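Local structure of 6-phosphogluconolactonase (Trypanosoma cruzi, 6VYE) at residues Val220-Thr225 against Val257-Asp262; Ile15-Ser20 against Leu261-Ala266. The protein probably catalyses the hydrolysis of 6-phosphogluconolactone to 6-phosphogluconate, a step of the oxidative pentose phosphate pathway. One frame throughout, in Å; residues are numbered along the deposited sequence.

Contact 1. Residues Val220-Thr225 against Val257-Asp262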
ATOM      1  N   VAL A 220       0.863   8.841   2.873  1.00 13.16           N
ATOM      2  CA  VAL A 220       1.085   7.874   1.775  1.00 13.86           C
ATOM      3  C   VAL A 220       2.588   7.868   1.490  1.00 13.73           C
ATOM      4  O   VAL A 220       3.177   8.960   1.324  1.00 15.38           O
ATOM      5  CB  VAL A 220       0.257   8.236   0.524  1.00 13.26           C
ATOM      6  CG1 VAL A 220       0.598   7.328  -0.637  1.00 13.18           C
ATOM      7  CG2 VAL A 220      -1.241   8.260   0.804  1.00 13.55           C
ATOM      8  N   ILE A 221       3.188   6.690   1.459  1.00 14.06           N
ATOM      9  CA  ILE A 221       4.653   6.492   1.225  1.00 14.09           C
ATOM     10  C   ILE A 221       4.764   5.543   0.045  1.00 13.47           C
ATOM     11  O   ILE A 221       4.299   4.365   0.184  1.00 13.29           O
ATOM     12  CB  ILE A 221       5.373   5.933   2.472  1.00 15.05           C
ATOM     13  CG1 ILE A 221       5.156   6.827   3.696  1.00 16.74           C
ATOM     14  CG2 ILE A 221       6.857   5.704   2.184  1.00 15.39           C
ATOM     15  CD1 ILE A 221       5.590   6.195   5.010  1.00 15.87           C
ATOM     16  N   LEU A 222       5.282   6.043  -1.081  1.00 13.78           N
ATOM     17  CA  LEU A 222       5.505   5.213  -2.284  1.00 15.06           C
ATOM     18  C   LEU A 222       6.991   4.888  -2.360  1.00 15.86           C
ATOM     19  O   LEU A 222       7.829   5.823  -2.293  1.00 15.02           O
ATOM     20  CB  LEU A 222       5.027   5.936  -3.547  1.00 16.41           C
ATOM     21  CG  LEU A 222       5.228   5.167  -4.854  1.00 15.99           C
ATOM     22  CD1 LEU A 222       4.207   4.057  -5.001  1.00 16.23           C
ATOM     23  CD2 LEU A 222       5.126   6.099  -6.031  1.00 17.01           C
ATOM     24  N   LEU A 223       7.294   3.604  -2.529  1.00 16.93           N
ATOM     25  CA  LEU A 223       8.658   3.072  -2.762  1.00 17.89           C
ATOM     26  C   LEU A 223       8.780   2.748  -4.254  1.00 21.24           C
ATOM     27  O   LEU A 223       7.921   2.030  -4.783  1.00 21.79           O
ATOM     28  CB  LEU A 223       8.830   1.835  -1.884  1.00 18.83           C
ATOM     29  CG  LEU A 223       8.731   2.090  -0.386  1.00 19.21           C
ATOM     30  CD1 LEU A 223       9.292   0.935   0.418  1.00 21.77           C
ATOM     31  CD2 LEU A 223       9.493   3.358  -0.043  1.00 22.03           C
ATOM     32  N   ALA A 224       9.754   3.334  -4.948  1.00 22.37           N
ATOM     33  CA  ALA A 224       9.962   3.042  -6.385  1.00 23.82           C
ATOM     34  C   ALA A 224      11.460   3.023  -6.728  1.00 22.04           C
ATOM     35  O   ALA A 224      12.185   3.971  -6.372  1.00 21.77           O
ATOM     36  CB  ALA A 224       9.196   4.045  -7.207  1.00 24.68           C
ATOM     37  N   THR A 225      11.907   1.977  -7.413  1.00 22.90           N
ATOM     38  CA  THR A 225      13.324   1.835  -7.849  1.00 23.23           C
ATOM     39  C   THR A 225      13.376   1.394  -9.308  1.00 23.89           C
ATOM     40  O   THR A 225      12.364   0.873  -9.809  1.00 27.29           O
ATOM     41  CB  THR A 225      14.060   0.788  -7.014  1.00 25.75           C
ATOM     42  OG1 THR A 225      13.333  -0.440  -7.162  1.00 30.01           O
ATOM     43  CG2 THR A 225      14.154   1.170  -5.556  1.00 25.94           C
ATOM     44  N   VAL A 257       2.240  13.145   1.249  1.00 18.72           N
ATOM     45  CA  VAL A 257       2.761  12.157   0.264  1.00 19.53           C
ATOM     46  C   VAL A 257       4.277  12.219   0.239  1.00 16.58           C
ATOM     47  O   VAL A 257       4.808  13.302   0.008  1.00 16.61           O
ATOM     48  CB  VAL A 257       2.184  12.381  -1.150  1.00 18.67           C
ATOM     49  CG1 VAL A 257       2.770  11.401  -2.158  1.00 20.18           C
ATOM     50  CG2 VAL A 257       0.680  12.256  -1.134  1.00 19.80           C
ATOM     51  N   THR A 258       4.930  11.074   0.424  1.00 16.55           N
ATOM     52  CA  THR A 258       6.407  10.919   0.323  1.00 15.89           C
ATOM     53  C   THR A 258       6.712   9.859  -0.721  1.00 15.28           C
ATOM     54  O   THR A 258       6.186   8.765  -0.576  1.00 14.80           O
ATOM     55  CB  THR A 258       7.053  10.525   1.657  1.00 17.23           C
ATOM     56  OG1 THR A 258       6.552  11.427   2.642  1.00 17.55           O
ATOM     57  CG2 THR A 258       8.565  10.607   1.657  1.00 17.36           C
ATOM     58  N   PHE A 259       7.485  10.227  -1.751  1.00 14.68           N
ATOM     59  CA  PHE A 259       8.086   9.303  -2.748  1.00 15.04           C
ATOM     60  C   PHE A 259       9.547   9.075  -2.342  1.00 15.44           C
ATOM     61  O   PHE A 259      10.313  10.056  -2.160  1.00 14.72           O
ATOM     62  CB  PHE A 259       7.992   9.866  -4.175  1.00 14.80           C
ATOM     63  CG  PHE A 259       6.634   9.838  -4.835  1.00 14.75           C
ATOM     64  CD1 PHE A 259       6.521  10.095  -6.191  1.00 14.81           C
ATOM     65  CD2 PHE A 259       5.470   9.646  -4.109  1.00 15.14           C
ATOM     66  CE1 PHE A 259       5.289  10.108  -6.818  1.00 16.72           C
ATOM     67  CE2 PHE A 259       4.237   9.622  -4.744  1.00 15.89           C
ATOM     68  CZ  PHE A 259       4.145   9.845  -6.099  1.00 16.14           C
ATOM     69  N   ILE A 260       9.906   7.814  -2.118  1.00 15.02           N
ATOM     70  CA  ILE A 260      11.279   7.398  -1.741  1.00 15.10           C
ATOM     71  C   ILE A 260      11.826   6.636  -2.946  1.00 15.59           C
ATOM     72  O   ILE A 260      11.258   5.597  -3.326  1.00 15.29           O
ATOM     73  CB  ILE A 260      11.261   6.609  -0.406  1.00 15.97           C
ATOM     74  CG1 ILE A 260      10.491   7.367   0.679  1.00 16.08           C
ATOM     75  CG2 ILE A 260      12.666   6.224   0.048  1.00 15.54           C
ATOM     76  CD1 ILE A 260      10.485   6.656   2.039  1.00 16.23           C
ATOM     77  N   LEU A 261      12.852   7.197  -3.577  1.00 17.43           N
ATOM     78  CA  LEU A 261      13.379   6.759  -4.893  1.00 17.74           C
ATOM     79  C   LEU A 261      14.869   6.401  -4.796  1.00 20.52           C
ATOM     80  O   LEU A 261      15.583   6.955  -3.921  1.00 19.12           O
ATOM     81  CB  LEU A 261      13.182   7.919  -5.867  1.00 17.61           C
ATOM     82  CG  LEU A 261      11.781   8.514  -5.905  1.00 17.00           C
ATOM     83  CD1 LEU A 261      11.728   9.657  -6.904  1.00 19.02           C
ATOM     84  CD2 LEU A 261      10.760   7.447  -6.279  1.00 17.02           C
ATOM     85  N   ASP A 262      15.342   5.563  -5.719  1.00 21.91           N
ATOM     86  CA  ASP A 262      16.788   5.373  -5.990  1.00 25.45           C
ATOM     87  C   ASP A 262      17.198   6.405  -7.053  1.00 26.12           C
ATOM     88  O   ASP A 262      16.302   7.072  -7.618  1.00 25.04           O
ATOM     89  CB  ASP A 262      17.104   3.913  -6.346  1.00 28.49           C
ATOM     90  CG  ASP A 262      16.769   3.486  -7.768  1.00 31.64           C
ATOM     91  OD1 ASP A 262      15.815   4.052  -8.366  1.00 30.58           O
ATOM     92  OD2 ASP A 262      17.466   2.586  -8.275  1.00 40.59           O
TER
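Leu222 lays a methyl on the ring of Phe259 where two neighbouring parallel strands, 219-224 and 256-262, run side by side in the main sheet. With helix 230-237 between them in the chain, they form a beta-alpha-beta unit of the Rossmann-like fold expected of this family. The tightly packed part runs from Val220 to Leu223. Here Thr258 N donates to Val220 O, Leu222 N to Thr258 O at 2.9 Å, and Ile260 N to Leu222 O, the last nearly straight at 176°. On the sheet face of Val220, Leu222 and Phe259, the leucine CG stands anti to its backbone N (chi1 179°), and Leu222 CD2 sits 3.8 Å from the centroid of the Phe259 ring, only 9° off its normal, a CH-pi contact over the face. Leu222 CB meets Phe259 CD2. The other face carries Ile221, Leu223 and Ile260: Ile260 lies alongside both of the others and points the same way, its CB 3.7 Å from Leu223 CD2 and its CD1 3.8 Å from Ile221 CG2. Helix 24-38 covers this face, Val27 reaching Ile260.

Toward the C-terminal ends the pairing slackens. Ala224 N still donates to Ile260 O, but at 3.2 Å, and Thr225, which follows, is partly exposed. Its side chain crosses that of Asp262 at about a right angle. The carboxylate is gripped by the backbone N of Gly226 and of Ile265, both donating to OD1, and Asp262 OD1 lies 3.4 Å from Thr225 CA.

Contact 2. Residues Ile15-Ser20 against Leu261-Ala266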
ATOM      1  N   ILE A  15       9.985  14.380  -2.065  1.00 19.55           N
ATOM      2  CA  ILE A  15      10.765  13.372  -2.843  1.00 21.95           C
ATOM      3  C   ILE A  15      12.064  13.142  -2.082  1.00 20.28           C
ATOM      4  O   ILE A  15      12.699  14.110  -1.753  1.00 20.27           O
ATOM      5  CB  ILE A  15      10.936  13.787  -4.329  1.00 24.74           C
ATOM      6  CG1 ILE A  15       9.571  13.818  -5.031  1.00 25.45           C
ATOM      7  CG2 ILE A  15      11.903  12.865  -5.061  1.00 25.07           C
ATOM      8  CD1 ILE A  15       9.557  14.432  -6.414  1.00 24.00           C
ATOM      9  N   ILE A  16      12.354  11.903  -1.703  1.00 19.58           N
ATOM     10  CA  ILE A  16      13.669  11.511  -1.134  1.00 19.46           C
ATOM     11  C   ILE A  16      14.345  10.531  -2.107  1.00 19.38           C
ATOM     12  O   ILE A  16      13.798   9.442  -2.396  1.00 17.78           O
ATOM     13  CB  ILE A  16      13.523  10.929   0.282  1.00 20.21           C
ATOM     14  CG1 ILE A  16      12.686  11.833   1.187  1.00 22.40           C
ATOM     15  CG2 ILE A  16      14.904  10.662   0.874  1.00 21.26           C
ATOM     16  CD1 ILE A  16      12.274  11.166   2.494  1.00 22.33           C
ATOM     17  N   VAL A  17      15.488  10.930  -2.635  1.00 21.09           N
ATOM     18  CA  VAL A  17      16.313  10.123  -3.571  1.00 22.68           C
ATOM     19  C   VAL A  17      17.460   9.517  -2.764  1.00 22.82           C
ATOM     20  O   VAL A  17      18.234  10.277  -2.230  1.00 23.17           O
ATOM     21  CB  VAL A  17      16.813  11.012  -4.725  1.00 22.51           C
ATOM     22  CG1 VAL A  17      17.649  10.235  -5.713  1.00 23.09           C
ATOM     23  CG2 VAL A  17      15.655  11.700  -5.420  1.00 21.77           C
ATOM     24  N   CYS A  18      17.558   8.199  -2.697  1.00 25.71           N
ATOM     25  CA  CYS A  18      18.648   7.464  -1.999  1.00 30.98           C
ATOM     26  C   CYS A  18      19.714   7.008  -3.007  1.00 37.43           C
ATOM     27  O   CYS A  18      19.333   6.524  -4.119  1.00 38.67           O
ATOM     28  CB  CYS A  18      18.079   6.266  -1.247  1.00 29.15           C
ATOM     29  SG  CYS A  18      16.539   6.676  -0.387  1.00 29.05           S
ATOM     30  N   GLY A  19      20.993   7.098  -2.616  1.00 45.39           N
ATOM     31  CA  GLY A  19      22.158   6.764  -3.470  1.00 50.13           C
ATOM     32  C   GLY A  19      22.160   5.301  -3.893  1.00 58.76           C
ATOM     33  O   GLY A  19      22.381   5.004  -5.107  1.00 59.15           O
ATOM     34  N   SER A  20      21.943   4.407  -2.924  1.00 57.89           N
ATOM     35  CA  SER A  20      21.898   2.941  -3.132  1.00 56.42           C
ATOM     36  C   SER A  20      20.482   2.459  -2.872  1.00 55.44           C
ATOM     37  O   SER A  20      19.966   2.652  -1.775  1.00 59.89           O
ATOM     38  CB  SER A  20      22.886   2.237  -2.244  1.00 56.40           C
ATOM     39  OG  SER A  20      23.102   2.981  -1.058  1.00 49.58           O
ATOM     40  N   LEU A 261      12.852   7.197  -3.577  1.00 17.43           N
ATOM     41  CA  LEU A 261      13.379   6.759  -4.893  1.00 17.74           C
ATOM     42  C   LEU A 261      14.869   6.401  -4.796  1.00 20.52           C
ATOM     43  O   LEU A 261      15.583   6.955  -3.921  1.00 19.12           O
ATOM     44  CB  LEU A 261      13.182   7.919  -5.867  1.00 17.61           C
ATOM     45  CG  LEU A 261      11.781   8.514  -5.905  1.00 17.00           C
ATOM     46  CD1 LEU A 261      11.728   9.657  -6.904  1.00 19.02           C
ATOM     47  CD2 LEU A 261      10.760   7.447  -6.279  1.00 17.02           C
ATOM     48  N   ASP A 262      15.342   5.563  -5.719  1.00 21.91           N
ATOM     49  CA  ASP A 262      16.788   5.373  -5.990  1.00 25.45           C
ATOM     50  C   ASP A 262      17.198   6.405  -7.053  1.00 26.12           C
ATOM     51  O   ASP A 262      16.302   7.072  -7.618  1.00 25.04           O
ATOM     52  CB  ASP A 262      17.104   3.913  -6.346  1.00 28.49           C
ATOM     53  CG  ASP A 262      16.769   3.486  -7.768  1.00 31.64           C
ATOM     54  OD1 ASP A 262      15.815   4.052  -8.366  1.00 30.58           O
ATOM     55  OD2 ASP A 262      17.466   2.586  -8.275  1.00 40.59           O
ATOM     56  N   LYS A 263      18.504   6.532  -7.300  1.00 28.66           N
ATOM     57  CA  LYS A 263      19.112   7.472  -8.284  1.00 28.93           C
ATOM     58  C   LYS A 263      18.589   7.136  -9.680  1.00 27.11           C
ATOM     59  O   LYS A 263      18.178   8.050 -10.381  1.00 30.21           O
ATOM     60  CB  LYS A 263      20.639   7.377  -8.262  1.00 34.17           C
ATOM     61  CG  LYS A 263      21.310   7.876  -6.995  1.00 41.30           C
ATOM     62  CD  LYS A 263      21.320   9.386  -6.884  1.00 48.22           C
ATOM     63  CE  LYS A 263      22.231   9.893  -5.788  1.00 51.07           C
ATOM     64  NZ  LYS A 263      21.484  10.753  -4.836  1.00 51.55           N
ATOM     65  N   GLU A 264      18.590   5.856 -10.052  1.00 26.96           N
ATOM     66  CA  GLU A 264      18.305   5.386 -11.431  1.00 25.77           C
ATOM     67  C   GLU A 264      16.864   5.769 -11.821  1.00 26.73           C
ATOM     68  O   GLU A 264      16.669   6.193 -12.974  1.00 24.68           O
ATOM     69  CB  GLU A 264      18.590   3.895 -11.540  1.00 27.12           C
ATOM     70  CG  GLU A 264      20.076   3.580 -11.571  1.00 32.32           C
ATOM     71  CD  GLU A 264      20.826   3.999 -12.841  1.00 36.87           C
ATOM     72  OE1 GLU A 264      20.275   3.844 -13.948  1.00 40.58           O
ATOM     73  OE2 GLU A 264      21.960   4.494 -12.735  1.00 38.45           O
ATOM     74  N   ILE A 265      15.866   5.630 -10.936  1.00 24.07           N
ATOM     75  CA  ILE A 265      14.450   5.972 -11.302  1.00 24.53           C
ATOM     76  C   ILE A 265      14.274   7.493 -11.351  1.00 23.71           C
ATOM     77  O   ILE A 265      13.395   7.939 -12.112  1.00 26.86           O
ATOM     78  CB  ILE A 265      13.404   5.299 -10.390  1.00 24.81           C
ATOM     79  CG1 ILE A 265      12.028   5.244 -11.082  1.00 24.29           C
ATOM     80  CG2 ILE A 265      13.352   5.963  -9.012  1.00 23.72           C
ATOM     81  CD1 ILE A 265      10.984   4.465 -10.331  1.00 24.03           C
ATOM     82  N   ALA A 266      15.102   8.244 -10.618  1.00 25.68           N
ATOM     83  CA  ALA A 266      14.981   9.699 -10.383  1.00 28.77           C
ATOM     84  C   ALA A 266      15.829  10.533 -11.364  1.00 31.40           C
ATOM     85  O   ALA A 266      15.902  11.755 -11.140  1.00 32.85           O
ATOM     86  CB  ALA A 266      15.374   9.993  -8.956  1.00 27.92           C
TER
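Lys263 lies across Val17 near the end of strand 14-18, an exposed lysine whose aliphatic chain rather than its charge makes the contact. Bent at chi2 (-74°), which turns CD aside, the chain crosses the Val17 side chain at about a right angle and brings Lys263 CD 3.9 Å from Val17 CG1. Further back, Lys263 CG rests 3.6 Å from Gly19 O, while CE passes Gly19 CA.

Beside the lysine two parallel strands pair at the edge of the Rossmann-like sheet, in which 14-18 is the outermost strand on this side. Leu261 is held by both of its backbone polar atoms: its N donates to Ile16 O at 2.7 Å, and its O accepts from Cys18 N at 2.6 Å, both bonds short and nearly straight. Val17, between these two partners, shares a sheet face with Leu261. Its branches divide the work, CG1 facing the lysine and Val17 CG2 packing 3.9 Å from Ala266 CB. On the same side Leu261 CD1 touches Ile15 CG2 at 3.7 Å, the two side chains slanting across each other. The Cys18 side chain lies on the other face, against Leu24 and Val27 of helix 24-38.

Past Asp262 the chain leaves the sheet in a turn of helical backbone angles, fixed by an Asx motif in which Ile265 N donates to Asp262 OD1 at 3.0 Å. The donor comes from above the carboxylate plane, 42° out of it. This turn carries Ala266 back to Val17. The chemistry thus implies that backbone bonds set the strand pairing, while the turn and the lysine methylenes add apolar cover to Val17 beside the exposed residues Gly19 and Ser20.

Strand 256-262 is common to both contacts: 219-224 flanks it in contact 1 and 14-18 in contact 2, so it lies between an inner strand and the sheet's outermost one. Contact 1 is core, with almost every touching residue buried, and its chemistry is a longer run of backbone bonds between apolar faces that include an aromatic ring. The centre of contact 2 lies about 19 Å from that of the chain, against about 11 Å for contact 1, and contact 2 mixes a shorter pairing with turn residues and an exposed lysine. A probable hydrogen bond from Ile16 N to Phe259 O continues the sheet between them, and Ile265 packs on Ala224.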